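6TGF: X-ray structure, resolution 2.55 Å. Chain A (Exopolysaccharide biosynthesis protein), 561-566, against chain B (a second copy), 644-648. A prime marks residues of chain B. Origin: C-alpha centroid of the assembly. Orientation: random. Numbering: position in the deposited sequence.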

# COMPACT_ATOMS: atom_id res chain seq x y z
N ILE A 561 36.34 20.10 -12.68
CA ILE A 561 36.52 18.62 -12.74
C ILE A 561 37.77 18.26 -11.93
O ILE A 561 38.89 18.58 -12.38
N GLU A 562 37.57 17.62 -10.77
CA GLU A 562 38.64 17.02 -9.94
C GLU A 562 38.89 15.60 -10.44
O GLU A 562 37.98 14.76 -10.30
N VAL A 563 40.07 15.36 -11.03
CA VAL A 563 40.59 13.99 -11.34
C VAL A 563 41.36 13.51 -10.10
O VAL A 563 42.58 13.75 -10.03
N PHE A 564 40.65 12.89 -9.15
CA PHE A 564 41.19 12.46 -7.84
C PHE A 564 41.89 11.10 -7.99
O PHE A 564 41.29 10.18 -8.57
N GLY A 565 43.11 11.00 -7.45
CA GLY A 565 44.02 9.85 -7.64
C GLY A 565 45.36 10.32 -8.16
O GLY A 565 45.44 11.47 -8.63
N GLN A 566 46.39 9.46 -8.10
CA GLN A 566 47.78 9.80 -8.50
C GLN A 566 48.25 8.84 -9.60
O GLN A 566 47.62 7.78 -9.78
N ILE B 644 36.16 11.86 3.68
CA ILE B 644 37.04 10.93 2.90
C ILE B 644 36.65 10.97 1.42
O ILE B 644 35.44 11.03 1.12
N LYS B 645 37.65 10.94 0.54
CA LYS B 645 37.53 10.68 -0.92
C LYS B 645 38.31 9.40 -1.24
O LYS B 645 39.31 9.13 -0.53
N SER B 646 37.88 8.64 -2.25
CA SER B 646 38.46 7.31 -2.59
C SER B 646 38.30 7.01 -4.08
O SER B 646 37.26 7.39 -4.66
N THR B 647 39.29 6.33 -4.67
CA THR B 647 39.28 5.78 -6.05
C THR B 647 38.84 4.31 -6.01
O THR B 647 38.63 3.73 -7.09
N ALA B 648 38.72 3.73 -4.81
CA ALA B 648 38.39 2.31 -4.57
C ALA B 648 36.97 2.01 -5.05
O ALA B 648 36.10 2.91 -4.97

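A salt bridge between Glu562 and Lys645′ is the strongest polar link between the two stretches. Lys645′ NZ donates to Glu562 OE1 at 2.8 Å. A second, weak hydrogen bond runs from Lys645′ NZ to Glu562 OE2 at 3.2 Å, so the ammonium group engages both carboxylate oxygens. Glu562 OE2 is also hydrogen-bonded elsewhere in the structure. Both side chains start toward the other stretch and are extended: Glu562 has chi1 t and chi2 t, while Lys645′ has chi1 m followed by three t angles.

The base of the same lysine packs on Phe564. That ring, with chi1 t and chi2 72°, receives Lys645′ CB over one face. Lys645′ CB lies 3.9 Å from the centroid of the Phe564 ring, a CH-pi contact 18° off the ring normal. Phe564 CE2 also comes within 3.5 Å of Ser646′ N. The CA-to-CB bond of Ser646′ points away, and Ser646′ OG accepts a hydrogen bond from Ala648′ N at 3.2 Å.

Thr647′, chi1 p, points toward chain A. Thr647′ CG2 lies 3.5 Å from Phe564 O and 3.8 Å from Phe564 CD2. Gly565 CA is 3.9 Å from Thr647′ CG2, where a beta carbon would be tight. The glycine backbone angles alone already disfavour one. Ile644′ points away and makes no contact with the chain A stretch.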

# COMPACT_ATOMS: atom_id res chain seq x y z
CB ILE A 561 36.61 18.13 -14.20
CG1 ILE A 561 35.33 18.43 -14.98
CG2 ILE A 561 36.97 16.65 -14.26
CD1 ILE A 561 35.49 18.39 -16.48
CB GLU A 562 38.22 17.03 -8.46
CG GLU A 562 39.29 16.51 -7.52
CD GLU A 562 38.82 16.33 -6.08
OE1 GLU A 562 37.66 16.68 -5.78
OE2 GLU A 562 39.62 15.82 -5.27
CB VAL A 563 41.47 13.98 -12.60
CG1 VAL A 563 41.99 12.58 -12.92
CG2 VAL A 563 40.74 14.56 -13.81
CB PHE A 564 40.10 12.40 -6.78
CG PHE A 564 40.57 11.87 -5.45
CD1 PHE A 564 41.39 12.63 -4.63
CD2 PHE A 564 40.23 10.59 -5.03
CE1 PHE A 564 41.83 12.14 -3.41
CE2 PHE A 564 40.68 10.10 -3.81
CZ PHE A 564 41.48 10.88 -3.01
CB GLN A 566 48.71 9.72 -7.29
CG GLN A 566 49.05 8.30 -6.85
CD GLN A 566 49.87 8.28 -5.59
OE1 GLN A 566 49.34 8.42 -4.49
NE2 GLN A 566 51.17 8.09 -5.74
CB ILE B 644 36.97 9.51 3.49
CG1 ILE B 644 37.25 9.51 4.99
CG2 ILE B 644 37.90 8.57 2.73
CD1 ILE B 644 37.10 8.16 5.66
CB LYS B 645 38.06 11.86 -1.73
CG LYS B 645 37.25 13.15 -1.60
CD LYS B 645 37.97 14.37 -2.14
CE LYS B 645 37.12 15.62 -2.06
NZ LYS B 645 37.62 16.67 -2.97
CB SER B 646 37.83 6.23 -1.75
OG SER B 646 38.51 4.99 -1.91
CB THR B 647 40.66 5.89 -6.71
OG1 THR B 647 41.53 4.94 -6.10
CG2 THR B 647 41.25 7.27 -6.61
CB ALA B 648 38.56 1.99 -3.10